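Local atomic coordinates of NAD(P)H-FMN oxidoreductase (Bacillus subtilis, PDB entry 5LVA), a protein that binds flavin mononucleotide in a flavodoxin-like fold and probably acts as an NAD(P)H-dependent flavin reductase. Residues Ala107-Glu111 and Glu112-Ala116; Phe148-Ala151 and Gly152-Gly155. All coordinates share one frame; numbering follows the deposited sequence.

Contact 1: residues Ala107-Glu111 and Glu112-Ala116; sequences AGAPE and EAYQA. With FMN (flavin mononucleotide), chain C.
Tyr114 reaches back over the loop that carries it, from a backbone hydrogen bond with Glu111 to the flavin ring. Its N donates to Glu111 O at 3.0 Å, while Ala113 N donates to Pro110 O, two short-span bonds that coil 110-114 into a 3-10 turn; proline suits the start because its missing N-H costs no bond there. The side chain leaves with CG anti to the carbonyl carbon (chi1 -68°), which carries the ring back along 109-110. CB lies beside Glu111 O, CD2 comes 3.5 Å from Pro110 O, and CE2 is 3.7 Å from the CB of Ala109, a methyl that lets the ring pass. At the tip, Tyr114 OH donates to FMN O2, modelled very short at 2.5 Å, a value not to be pressed; O2 lies in the ring plane. Ala109 N grips the same O2 almost straight at 3.0 Å (169°), and Gly108 N donates to FMN N1 at 3.0 Å; a CB on Gly108 would probably come too close to the ribityl C1', so glycine suits the place. These donors would probably stabilise negative charge on the N1-C2-O2 edge of reduced flavin. A phenylalanine here would probably leave O2 with the Ala109 amide as its one remaining donor in this loop. The loop follows strand 100-106 of the parallel sheet, and the tyrosine ring also packs on Ile124 and Leu127 of helix 124-127.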
loop_
_atom_site.group_PDB
_atom_site.type_symbol
_atom_site.label_atom_id
_atom_site.label_comp_id
_atom_site.label_asym_id
_atom_site.label_seq_id
_atom_site.Cartn_x
_atom_site.Cartn_y
_atom_site.Cartn_z
ATOM N N ALA A 107 6.875 -9.398 -1.752
ATOM C CA ALA A 107 6.481 -10.726 -2.194
ATOM C C ALA A 107 7.558 -11.742 -1.884
ATOM O O ALA A 107 8.737 -11.452 -2.007
ATOM C CB ALA A 107 6.169 -10.720 -3.680
ATOM N N GLY A 108 7.141 -12.935 -1.478
ATOM C CA GLY A 108 8.070 -13.995 -1.145
ATOM C C GLY A 108 8.867 -14.523 -2.320
ATOM O O GLY A 108 10.058 -14.797 -2.203
ATOM N N ALA A 109 8.205 -14.652 -3.461
ATOM C CA ALA A 109 8.801 -15.257 -4.640
ATOM C C ALA A 109 9.804 -14.319 -5.314
ATOM O O ALA A 109 9.793 -13.108 -5.086
ATOM C CB ALA A 109 7.707 -15.671 -5.599
ATOM N N PRO A 110 10.693 -14.877 -6.143
ATOM C CA PRO A 110 11.654 -14.008 -6.813
ATOM C C PRO A 110 10.998 -13.208 -7.931
ATOM O O PRO A 110 9.904 -13.553 -8.358
ATOM C CB PRO A 110 12.678 -14.987 -7.384
ATOM C CG PRO A 110 12.325 -16.312 -6.827
ATOM C CD PRO A 110 10.892 -16.281 -6.511
ATOM N N GLU A 111 11.667 -12.159 -8.396
ATOM C CA GLU A 111 11.169 -11.355 -9.489
ATOM C C GLU A 111 10.981 -12.179 -10.772
ATOM O O GLU A 111 10.002 -11.998 -11.466
ATOM C CB GLU A 111 12.111 -10.186 -9.743
ATOM C CG GLU A 111 11.668 -9.305 -10.890
ATOM C CD GLU A 111 12.333 -7.959 -10.878
ATOM O OE1 GLU A 111 13.277 -7.767 -10.085
ATOM O OE2 GLU A 111 11.921 -7.093 -11.670
ATOM N N GLU A 112 11.918 -13.090 -11.049
ATOM C CA GLU A 112 11.861 -14.028 -12.166
ATOM C C GLU A 112 10.536 -14.769 -12.261
ATOM O O GLU A 112 10.131 -15.175 -13.341
ATOM C CB GLU A 112 13.000 -15.062 -12.051
ATOM C CG GLU A 112 14.077 -15.067 -13.163
ATOM C CD GLU A 112 13.578 -15.502 -14.559
ATOM O OE1 GLU A 112 13.245 -16.699 -14.753
ATOM O OE2 GLU A 112 13.581 -14.659 -15.485
ATOM N N ALA A 113 9.874 -14.986 -11.138
ATOM C CA ALA A 113 8.617 -15.732 -11.148
ATOM C C ALA A 113 7.444 -14.919 -11.717
ATOM O O ALA A 113 6.495 -15.482 -12.256
ATOM C CB ALA A 113 8.283 -16.214 -9.760
ATOM N N TYR A 114 7.519 -13.596 -11.613
ATOM C CA TYR A 114 6.401 -12.749 -12.014
ATOM C C TYR A 114 6.543 -12.214 -13.436
ATOM O O TYR A 114 6.803 -11.044 -13.661
ATOM C CB TYR A 114 6.227 -11.609 -11.004
ATOM C CG TYR A 114 5.768 -12.139 -9.668
ATOM C CD1 TYR A 114 4.464 -12.534 -9.485
ATOM C CD2 TYR A 114 6.646 -12.288 -8.611
ATOM C CE1 TYR A 114 4.032 -13.041 -8.295
ATOM C CE2 TYR A 114 6.222 -12.799 -7.396
ATOM C CZ TYR A 114 4.911 -13.177 -7.249
ATOM O OH TYR A 114 4.465 -13.694 -6.065
ATOM N N GLN A 115 6.349 -13.108 -14.391
ATOM C CA GLN A 115 6.408 -12.781 -15.813
ATOM C C GLN A 115 5.906 -13.964 -16.613
ATOM O O GLN A 115 5.856 -15.082 -16.113
ATOM C CB GLN A 115 7.826 -12.437 -16.257
ATOM C CG GLN A 115 8.728 -13.628 -16.263
ATOM C CD GLN A 115 10.113 -13.281 -16.720
ATOM O OE1 GLN A 115 11.102 -13.775 -16.181
ATOM N NE2 GLN A 115 10.200 -12.425 -17.725
ATOM N N ALA A 116 5.540 -13.717 -17.859
ATOM C CA ALA A 116 5.175 -14.806 -18.749
ATOM C C ALA A 116 6.408 -15.659 -18.984
ATOM O O ALA A 116 7.463 -15.143 -19.318
ATOM C CB ALA A 116 4.622 -14.276 -20.039
HETATM N N1 FMN C . 4.522 -14.411 -1.667
HETATM C C2 FMN C . 4.371 -14.302 -3.035
HETATM O O2 FMN C . 5.328 -14.007 -3.743
HETATM N N3 FMN C . 3.149 -14.509 -3.626
HETATM C C4 FMN C . 2.062 -14.840 -2.869
HETATM O O4 FMN C . 0.991 -15.010 -3.438
HETATM C C4A FMN C . 2.204 -14.959 -1.482
HETATM N N5 FMN C . 1.129 -15.287 -0.697
HETATM C C5A FMN C . 1.259 -15.404 0.666
HETATM C C6 FMN C . 0.149 -15.733 1.430
HETATM C C7 FMN C . 0.234 -15.845 2.801
HETATM C C7M FMN C . -0.992 -16.203 3.595
HETATM C C8 FMN C . 1.470 -15.630 3.416
HETATM C C8M FMN C . 1.615 -15.738 4.904
HETATM C C9 FMN C . 2.580 -15.304 2.647
HETATM C C9A FMN C . 2.482 -15.178 1.272
HETATM N N10 FMN C . 3.584 -14.855 0.490
HETATM C C10 FMN C . 3.438 -14.742 -0.883
HETATM C "C1'" FMN C . 4.914 -14.566 1.129
HETATM C "C2'" FMN C . 4.799 -13.078 1.545
HETATM O "O2'" FMN C . 4.554 -12.241 0.419
HETATM C "C3'" FMN C . 5.931 -12.527 2.429
HETATM O "O3'" FMN C . 5.840 -13.249 3.632
HETATM C "C4'" FMN C . 5.753 -11.018 2.682
HETATM O "O4'" FMN C . 5.692 -10.370 1.449
HETATM C "C5'" FMN C . 6.816 -10.239 3.446
HETATM O "O5'" FMN C . 6.709 -10.509 4.818
HETATM P P FMN C . 6.797 -9.480 6.054
HETATM O O1P FMN C . 5.686 -9.945 6.920
HETATM O O2P FMN C . 8.139 -9.624 6.688
HETATM O O3P FMN C . 6.555 -8.039 5.776
#

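Contact 2: residues Phe148-Ala151 and Gly152-Gly155; sequences FYQA and GTAG
Thr153 and Ala151 are joined by one water, which accepts from Thr153 OG1 at 2.6 Å and donates to Ala151 O at 2.8 Å. The threonine puts its hydroxyl between its own backbone N and carbonyl carbon (chi1 58°), close enough to the turn for the water to span the remaining distance. The turn itself is a type II beta turn: Thr153 N donates to Gln150 O at 3.1 Å, with the donor above the carbonyl plane, and Ala151 and Gly152 fill the two corners. Gly152 has a positive phi (100°), and a side chain there would run into the carbonyl oxygen of Ala151, which explains the glycine. Ala151 meets the other need of the turn, an extended first corner, and its small CB faces away from it to lie against Val17 and the FMN.

Gln150 enters the turn from a left-handed backbone conformation. Its CB packs on the CB of Ala154 (3.9 Å), and that same methyl lies 3.3 Å from Gln150 O. The bent side chain of Gln150 crosses that of Thr153 at about a right angle, with NE2 3.8 Å from OG1, a loose approach. On the apolar side Phe148 CZ comes obliquely to Ala154 CB at 4.3 Å; the ring also meets Phe21 edge-to-face. Gly155, at another positive phi, is the N-cap of helix 156-171.

The chemistry is therefore mostly that of the backbone: within the loop, one turn bond, one water bridge and the contacts of the Ala154 methyl hold the chain in shape, and backbone bonds to Ala107 and Ala109 add to these, with glycines at the two positions of positive phi where a CB would crowd the preceding carbonyl and an alanine facing the cofactor.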
loop_
_atom_site.group_PDB
_atom_site.type_symbol
_atom_site.label_atom_id
_atom_site.label_comp_id
_atom_site.label_asym_id
_atom_site.label_seq_id
_atom_site.Cartn_x
_atom_site.Cartn_y
_atom_site.Cartn_z
ATOM N N PHE A 148 8.989 -5.365 -3.562
ATOM C CA PHE A 148 10.189 -6.000 -3.063
ATOM C C PHE A 148 10.001 -7.491 -3.124
ATOM O O PHE A 148 9.056 -8.030 -2.557
ATOM C CB PHE A 148 10.512 -5.545 -1.639
ATOM C CG PHE A 148 11.863 -5.986 -1.154
ATOM C CD1 PHE A 148 13.002 -5.343 -1.568
ATOM C CD2 PHE A 148 11.987 -7.047 -0.294
ATOM C CE1 PHE A 148 14.235 -5.739 -1.120
ATOM C CE2 PHE A 148 13.222 -7.447 0.144
ATOM C CZ PHE A 148 14.346 -6.788 -0.274
ATOM N N TYR A 149 10.910 -8.145 -3.834
ATOM C CA TYR A 149 10.832 -9.572 -4.078
ATOM C C TYR A 149 11.765 -10.329 -3.149
ATOM O O TYR A 149 12.625 -9.728 -2.524
ATOM C CB TYR A 149 11.187 -9.881 -5.538
ATOM C CG TYR A 149 10.275 -9.261 -6.582
ATOM C CD1 TYR A 149 9.102 -9.888 -6.958
ATOM C CD2 TYR A 149 10.604 -8.066 -7.198
ATOM C CE1 TYR A 149 8.279 -9.345 -7.904
ATOM C CE2 TYR A 149 9.780 -7.507 -8.134
ATOM C CZ TYR A 149 8.618 -8.158 -8.491
ATOM O OH TYR A 149 7.793 -7.629 -9.447
ATOM N N GLN A 150 11.595 -11.645 -3.072
ATOM C CA GLN A 150 12.450 -12.485 -2.245
ATOM C C GLN A 150 12.338 -12.083 -0.777
ATOM O O GLN A 150 13.271 -12.245 -0.008
ATOM C CB GLN A 150 13.906 -12.396 -2.703
ATOM C CG GLN A 150 14.274 -13.253 -3.885
ATOM C CD GLN A 150 14.654 -14.646 -3.482
ATOM O OE1 GLN A 150 13.979 -15.617 -3.820
ATOM N NE2 GLN A 150 15.743 -14.759 -2.746
ATOM N N ALA A 151 11.179 -11.554 -0.416
ATOM C CA ALA A 151 10.935 -11.016 0.908
ATOM C C ALA A 151 11.043 -12.089 1.997
ATOM O O ALA A 151 10.378 -13.118 1.940
ATOM C CB ALA A 151 9.574 -10.349 0.942
ATOM N N GLY A 152 11.906 -11.844 2.977
ATOM C CA GLY A 152 12.163 -12.820 4.023
ATOM C C GLY A 152 13.424 -13.653 3.853
ATOM O O GLY A 152 14.023 -14.070 4.831
ATOM N N THR A 153 13.828 -13.891 2.612
ATOM C CA THR A 153 14.965 -14.751 2.316
ATOM C C THR A 153 16.014 -14.045 1.459
ATOM O O THR A 153 16.865 -14.687 0.849
ATOM C CB THR A 153 14.521 -16.045 1.584
ATOM O OG1 THR A 153 13.840 -15.698 0.375
ATOM C CG2 THR A 153 13.592 -16.884 2.441
ATOM N N ALA A 154 15.968 -12.720 1.419
ATOM C CA ALA A 154 16.840 -11.977 0.515
ATOM C C ALA A 154 18.183 -11.630 1.134
ATOM O O ALA A 154 19.149 -11.381 0.417
ATOM C CB ALA A 154 16.147 -10.706 0.037
ATOM N N GLY A 155 18.249 -11.597 2.460
ATOM C CA GLY A 155 19.504 -11.303 3.121
ATOM C C GLY A 155 19.491 -9.990 3.871
ATOM O O GLY A 155 18.724 -9.095 3.560
HETATM O O HOH W 1 11.289 -15.364 0.640
#

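From the N terminus, strand 100-106 runs into 107-116, where contact 1 closes a tight turn at the pyrimidine edge of the flavin; the chain goes on through helices 124-127 and 129-138 and returns in strand 141-148, after which contact 2 turns it into helix 156-171. The two are in series, neither nesting nor crossing, yet lie side by side at the C-terminal ends of these neighbouring strands. Ala107 N to Phe148 O (2.7 Å) and Ala151 N to Ala107 O (2.9 Å), both probable hydrogen bonds, carry the strand pairing on into the loops, though Ala151 N is one residue beyond the regular parallel partner. Beyond them Tyr114 packs on Tyr149 and Pro110 on Gln150, beside the FMN.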